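Local coordinates for protein diphosphomevalonate decarboxylase, putative (Trypanosoma brucei, PDB 2HKE) that probably catalyses the ATP-dependent decarboxylation of (R)-5-diphosphomevalonate to isopentenyl diphosphate, a step of the mevalonate pathway to isoprenoids and sterols, at residues Pro308-His317 / Val339-Ile349. The protein carries 1 engineered substitution. Numbering follows the deposited sequence.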
ATOM      1  N   PRO A 308      22.503   1.696  -3.249  1.00 18.93           N
ATOM      2  CA  PRO A 308      23.381   2.680  -2.580  1.00 19.81           C
ATOM      3  C   PRO A 308      23.649   3.913  -3.389  1.00 19.81           C
ATOM      4  O   PRO A 308      23.548   5.040  -2.815  1.00 19.50           O
ATOM      5  CB  PRO A 308      24.654   1.871  -2.303  1.00 20.44           C
ATOM      6  CG  PRO A 308      24.026   0.459  -2.041  1.00 19.61           C
ATOM      7  CD  PRO A 308      23.146   0.377  -3.235  1.00 20.44           C
ATOM      8  N   GLU A 309      23.936   3.758  -4.681  1.00 20.66           N
ATOM      9  CA  GLU A 309      24.187   4.930  -5.524  1.00 21.60           C
ATOM     10  C   GLU A 309      22.944   5.761  -5.617  1.00 20.92           C
ATOM     11  O   GLU A 309      23.022   6.997  -5.551  1.00 21.88           O
ATOM     12  CB  GLU A 309      24.627   4.574  -6.939  1.00 22.35           C
ATOM     13  CG  GLU A 309      25.118   5.788  -7.754  1.00 22.29           C
ATOM     14  CD  GLU A 309      25.571   5.422  -9.134  1.00 26.67           C
ATOM     15  OE1 GLU A 309      24.697   5.297 -10.037  1.00 30.96           O
ATOM     16  OE2 GLU A 309      26.801   5.228  -9.301  1.00 28.23           O
ATOM     17  N   ALA A 310      21.807   5.100  -5.818  1.00 20.16           N
ATOM     18  CA  ALA A 310      20.533   5.821  -5.934  1.00 20.24           C
ATOM     19  C   ALA A 310      20.258   6.682  -4.693  1.00 19.15           C
ATOM     20  O   ALA A 310      19.886   7.848  -4.806  1.00 18.55           O
ATOM     21  CB  ALA A 310      19.357   4.800  -6.258  1.00 18.47           C
ATOM     22  N   VAL A 311      20.447   6.115  -3.509  1.00 18.48           N
ATOM     23  CA  VAL A 311      20.203   6.807  -2.278  1.00 18.58           C
ATOM     24  C   VAL A 311      21.234   7.940  -2.081  1.00 20.08           C
ATOM     25  O   VAL A 311      20.851   9.056  -1.683  1.00 20.08           O
ATOM     26  CB  VAL A 311      20.150   5.857  -1.094  1.00 18.35           C
ATOM     27  CG1 VAL A 311      20.055   6.648   0.222  1.00 19.70           C
ATOM     28  CG2 VAL A 311      19.002   4.859  -1.255  1.00 18.58           C
ATOM     29  N   ALA A 312      22.496   7.686  -2.434  1.00 19.98           N
ATOM     30  CA  ALA A 312      23.529   8.747  -2.416  1.00 20.32           C
ATOM     31  C   ALA A 312      23.124   9.925  -3.313  1.00 20.04           C
ATOM     32  O   ALA A 312      23.290  11.106  -2.936  1.00 20.31           O
ATOM     33  CB  ALA A 312      24.913   8.206  -2.871  1.00 20.96           C
ATOM     34  N   MET A 313      22.621   9.598  -4.493  1.00 20.12           N
ATOM     35  CA  MET A 313      22.162  10.613  -5.463  1.00 20.39           C
ATOM     36  C   MET A 313      21.032  11.398  -4.863  1.00 20.52           C
ATOM     37  O   MET A 313      21.038  12.634  -4.893  1.00 20.04           O
ATOM     38  CB  MET A 313      21.755   9.926  -6.770  1.00 20.01           C
ATOM     39  CG  MET A 313      21.233  10.843  -7.833  1.00 21.56           C
ATOM     40  SD  MET A 313      19.457  11.175  -7.680  1.00 21.37           S
ATOM     41  CE  MET A 313      18.651   9.538  -7.853  1.00 20.87           C
ATOM     42  N   LEU A 314      20.036  10.715  -4.279  1.00 19.04           N
ATOM     43  CA  LEU A 314      18.947  11.440  -3.586  1.00 20.08           C
ATOM     44  C   LEU A 314      19.430  12.431  -2.521  1.00 20.21           C
ATOM     45  O   LEU A 314      18.872  13.512  -2.401  1.00 20.78           O
ATOM     46  CB  LEU A 314      17.938  10.478  -2.938  1.00 19.11           C
ATOM     47  CG  LEU A 314      17.158   9.565  -3.903  1.00 20.46           C
ATOM     48  CD1 LEU A 314      16.182   8.640  -3.144  1.00 20.58           C
ATOM     49  CD2 LEU A 314      16.439  10.389  -5.005  1.00 20.34           C
ATOM     50  N   MET A 315      20.422  12.033  -1.717  1.00 21.70           N
ATOM     51  CA  MET A 315      20.925  12.863  -0.595  1.00 21.29           C
ATOM     52  C   MET A 315      21.641  14.120  -1.034  1.00 22.22           C
ATOM     53  O   MET A 315      21.771  15.057  -0.253  1.00 21.54           O
ATOM     54  CB  MET A 315      21.841  12.053   0.275  1.00 21.13           C
ATOM     55  CG  MET A 315      21.129  10.920   1.037  1.00 21.76           C
ATOM     56  SD  MET A 315      19.778  11.413   2.082  1.00 23.72           S
ATOM     57  CE  MET A 315      18.307  11.280   1.050  1.00 20.97           C
ATOM     58  N   GLU A 316      22.141  14.118  -2.251  1.00 21.62           N
ATOM     59  CA  GLU A 316      22.720  15.313  -2.810  1.00 23.37           C
ATOM     60  C   GLU A 316      21.663  16.383  -3.057  1.00 23.62           C
ATOM     61  O   GLU A 316      21.959  17.546  -3.049  1.00 25.97           O
ATOM     62  CB  GLU A 316      23.455  14.945  -4.066  1.00 24.70           C
ATOM     63  CG  GLU A 316      24.645  14.162  -3.720  1.00 27.75           C
ATOM     64  CD  GLU A 316      25.782  14.997  -3.119  1.00 35.78           C
ATOM     65  OE1 GLU A 316      25.878  16.217  -3.421  1.00 35.38           O
ATOM     66  OE2 GLU A 316      26.579  14.393  -2.375  1.00 37.54           O
ATOM     67  N   HIS A 317      20.429  15.960  -3.291  1.00 21.98           N
ATOM     68  CA  HIS A 317      19.353  16.870  -3.673  1.00 21.62           C
ATOM     69  C   HIS A 317      18.382  17.071  -2.538  1.00 20.98           C
ATOM     70  O   HIS A 317      17.746  18.138  -2.410  1.00 21.58           O
ATOM     71  CB  HIS A 317      18.626  16.281  -4.899  1.00 21.09           C
ATOM     72  CG  HIS A 317      19.508  16.130  -6.098  1.00 19.74           C
ATOM     73  ND1 HIS A 317      20.340  15.058  -6.285  1.00 20.10           N
ATOM     74  CD2 HIS A 317      19.693  16.929  -7.162  1.00 21.73           C
ATOM     75  CE1 HIS A 317      21.000  15.197  -7.416  1.00 22.93           C
ATOM     76  NE2 HIS A 317      20.633  16.339  -7.959  1.00 22.63           N
ATOM     77  N   VAL A 339      29.282   5.103  -0.053  1.00 25.04           N
ATOM     78  CA  VAL A 339      29.290   5.484  -1.461  1.00 24.94           C
ATOM     79  C   VAL A 339      30.037   6.791  -1.670  1.00 25.66           C
ATOM     80  O   VAL A 339      29.814   7.762  -0.944  1.00 25.17           O
ATOM     81  CB  VAL A 339      27.850   5.644  -2.028  1.00 24.70           C
ATOM     82  CG1 VAL A 339      27.839   6.225  -3.481  1.00 23.62           C
ATOM     83  CG2 VAL A 339      27.161   4.324  -1.984  1.00 24.79           C
ATOM     84  N   SER A 340      30.896   6.808  -2.690  1.00 26.14           N
ATOM     85  CA  SER A 340      31.481   8.017  -3.177  1.00 26.57           C
ATOM     86  C   SER A 340      30.740   8.385  -4.462  1.00 25.95           C
ATOM     87  O   SER A 340      30.993   7.825  -5.503  1.00 26.15           O
ATOM     88  CB  SER A 340      32.965   7.826  -3.467  1.00 28.32           C
ATOM     89  OG  SER A 340      33.534   9.085  -3.730  1.00 33.03           O
ATOM     90  N   LEU A 341      29.813   9.309  -4.370  1.00 24.96           N
ATOM     91  CA  LEU A 341      28.918   9.590  -5.505  1.00 24.61           C
ATOM     92  C   LEU A 341      29.685  10.324  -6.588  1.00 24.25           C
ATOM     93  O   LEU A 341      30.303  11.342  -6.312  1.00 24.78           O
ATOM     94  CB  LEU A 341      27.754  10.467  -5.086  1.00 24.40           C
ATOM     95  CG  LEU A 341      26.692  10.752  -6.154  1.00 25.46           C
ATOM     96  CD1 LEU A 341      25.959   9.510  -6.350  1.00 24.96           C
ATOM     97  CD2 LEU A 341      25.751  11.890  -5.783  1.00 24.97           C
ATOM     98  N   PRO A 342      29.664   9.809  -7.797  1.00 24.86           N
ATOM     99  CA  PRO A 342      30.238  10.521  -8.937  1.00 25.06           C
ATOM    100  C   PRO A 342      29.646  11.892  -9.148  1.00 25.62           C
ATOM    101  O   PRO A 342      28.434  12.099  -8.990  1.00 22.67           O
ATOM    102  CB  PRO A 342      29.878   9.647 -10.112  1.00 25.05           C
ATOM    103  CG  PRO A 342      29.732   8.282  -9.528  1.00 25.92           C
ATOM    104  CD  PRO A 342      29.164   8.480  -8.172  1.00 25.58           C
ATOM    105  N   ASP A 343      30.494  12.830  -9.589  1.00 26.11           N
ATOM    106  CA  ASP A 343      30.059  14.197  -9.754  1.00 27.37           C
ATOM    107  C   ASP A 343      28.923  14.336 -10.751  1.00 26.72           C
ATOM    108  O   ASP A 343      28.132  15.245 -10.610  1.00 26.48           O
ATOM    109  CB  ASP A 343      31.247  15.059 -10.231  1.00 29.52           C
ATOM    110  CG  ASP A 343      31.503  16.203  -9.322  1.00 34.67           C
ATOM    111  OD1 ASP A 343      30.570  17.023  -9.133  1.00 39.79           O
ATOM    112  OD2 ASP A 343      32.631  16.263  -8.760  1.00 43.92           O
ATOM    113  N   GLU A 344      28.867  13.453 -11.751  1.00 26.41           N
ATOM    114  CA  GLU A 344      27.808  13.436 -12.764  1.00 27.67           C
ATOM    115  C   GLU A 344      26.402  13.342 -12.160  1.00 27.22           C
ATOM    116  O   GLU A 344      25.439  13.769 -12.793  1.00 26.67           O
ATOM    117  CB  GLU A 344      27.959  12.282 -13.751  1.00 27.76           C
ATOM    118  CG  GLU A 344      28.221  10.932 -13.111  1.00 30.65           C
ATOM    119  CD  GLU A 344      28.426   9.751 -14.066  1.00 33.78           C
ATOM    120  OE1 GLU A 344      28.036   9.809 -15.260  1.00 39.45           O
ATOM    121  OE2 GLU A 344      28.977   8.707 -13.574  1.00 42.78           O
ATOM    122  N   TYR A 345      26.279  12.829 -10.941  1.00 25.78           N
ATOM    123  CA  TYR A 345      24.941  12.627 -10.361  1.00 26.48           C
ATOM    124  C   TYR A 345      24.601  13.693  -9.349  1.00 26.57           C
ATOM    125  O   TYR A 345      23.646  13.538  -8.570  1.00 26.70           O
ATOM    126  CB  TYR A 345      24.825  11.214  -9.752  1.00 26.20           C
ATOM    127  CG  TYR A 345      25.136  10.144 -10.722  1.00 25.37           C
ATOM    128  CD1 TYR A 345      24.430  10.032 -11.918  1.00 24.41           C
ATOM    129  CD2 TYR A 345      26.083   9.184 -10.456  1.00 25.87           C
ATOM    130  CE1 TYR A 345      24.697   9.041 -12.823  1.00 25.63           C
ATOM    131  CE2 TYR A 345      26.355   8.186 -11.377  1.00 25.44           C
ATOM    132  CZ  TYR A 345      25.662   8.131 -12.562  1.00 26.35           C
ATOM    133  OH  TYR A 345      25.955   7.136 -13.474  1.00 29.95           O
ATOM    134  N   LYS A 346      25.389  14.762  -9.306  1.00 27.15           N
ATOM    135  CA  LYS A 346      25.110  15.874  -8.449  1.00 28.93           C
ATOM    136  C   LYS A 346      24.500  16.919  -9.384  1.00 29.60           C
ATOM    137  O   LYS A 346      24.776  16.947 -10.599  1.00 32.43           O
ATOM    138  CB  LYS A 346      26.385  16.391  -7.767  1.00 29.41           C
ATOM    139  CG  LYS A 346      27.082  15.382  -6.897  1.00 30.95           C
ATOM    140  CD  LYS A 346      28.461  15.878  -6.456  1.00 30.90           C
ATOM    141  CE  LYS A 346      29.233  14.765  -5.728  1.00 33.02           C
ATOM    142  NZ  LYS A 346      30.446  15.311  -5.081  1.00 32.81           N
ATOM    143  N   LYS A 347      23.658  17.757  -8.818  1.00 30.00           N
ATOM    144  CA  LYS A 347      22.990  18.820  -9.538  1.00 29.46           C
ATOM    145  C   LYS A 347      22.303  18.294 -10.802  1.00 28.23           C
ATOM    146  O   LYS A 347      22.538  18.786 -11.914  1.00 29.15           O
ATOM    147  CB  LYS A 347      23.990  19.972  -9.829  1.00 32.16           C
ATOM    148  CG  LYS A 347      24.482  20.682  -8.553  1.00 35.85           C
ATOM    149  CD  LYS A 347      23.388  21.619  -7.939  1.00 40.77           C
ATOM    150  CE  LYS A 347      23.784  22.200  -6.517  1.00 41.80           C
ATOM    151  NZ  LYS A 347      24.263  21.184  -5.488  1.00 45.93           N
ATOM    152  N   LEU A 348      21.429  17.312 -10.626  1.00 23.70           N
ATOM    153  CA  LEU A 348      20.705  16.748 -11.760  1.00 24.62           C
ATOM    154  C   LEU A 348      19.444  17.548 -12.065  1.00 24.06           C
ATOM    155  O   LEU A 348      18.898  17.435 -13.131  1.00 24.82           O
ATOM    156  CB  LEU A 348      20.346  15.285 -11.490  1.00 23.94           C
ATOM    157  CG  LEU A 348      21.521  14.313 -11.354  1.00 26.19           C
ATOM    158  CD1 LEU A 348      21.029  12.930 -10.956  1.00 31.05           C
ATOM    159  CD2 LEU A 348      22.321  14.252 -12.645  1.00 29.44           C
ATOM    160  N   ILE A 349      18.918  18.205 -11.033  1.00 25.15           N
ATOM    161  CA  ILE A 349      17.757  19.087 -11.124  1.00 24.61           C
ATOM    162  C   ILE A 349      18.054  20.373 -10.384  1.00 24.97           C
ATOM    163  O   ILE A 349      18.979  20.431  -9.587  1.00 24.83           O
ATOM    164  CB  ILE A 349      16.453  18.468 -10.540  1.00 24.75           C
ATOM    165  CG1 ILE A 349      16.572  18.189  -9.041  1.00 26.08           C
ATOM    166  CG2 ILE A 349      16.077  17.210 -11.356  1.00 25.33           C
ATOM    167  CD1 ILE A 349      15.230  17.868  -8.346  1.00 24.25           C
TER
HETATM  168  O   HOH W   1      22.570  18.861  -5.863  1.00 44.34           O
HETATM  169  O   HOH W   2      25.270  18.331  -4.994  1.00 50.14           O
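His317 reaches from helix 307-317 to the loop 339-349 with one ring nitrogen and holds its own helix with the other. Leu348 N donates to His317 NE2 at 2.9 Å, nearly straight (170°) and in the ring plane, while His317 ND1 gives its hydrogen to Met313 O, one turn back, at 2.9 Å. Gripped at both nitrogens, the ring has its rotation fixed, and the pattern is consistent with a neutral, ND1-protonated histidine. Tyr345 O also sits at the ring edge, 3.3 Å from His317 CE1.

The tight part lies along the middle of the helix. Leu341 turns CG away from the backbone N (chi1 -176°), sending both methyls to the helix: CD1 lies against Ala312 CB and Met313 CB, and CD2 meets the methylene Glu316 CG at 3.3 Å. Val339 continues this apolar strip to Ala312 and Pro308, and Met313 CG packs on Leu348 CD1 at 3.8 Å.

The carboxylate end of Glu316 is looser and wet. It lies beside the aliphatic part of Lys346, without a salt bridge. One water donates to Glu316 OE1 and accepts weakly from Lys347 NZ; another bridges Lys347 NZ (2.9 Å) and Glu316 O, with a weak bond from Lys347 N.

The contact is plain packing within the GHMP-type C-terminal domain, joining helix 307-317 to the connection between helix 330-338 and strand 358-363. Glu309 OE1 is held by Tyr279 and Lys283; Tyr345 meets Tyr279 edge-to-face, while Met313 and His317 touch Leu275, so both segments lie on helix 267-283. Val311 packs on Phe325 of strand 325-327 and Val336 of helix 330-338.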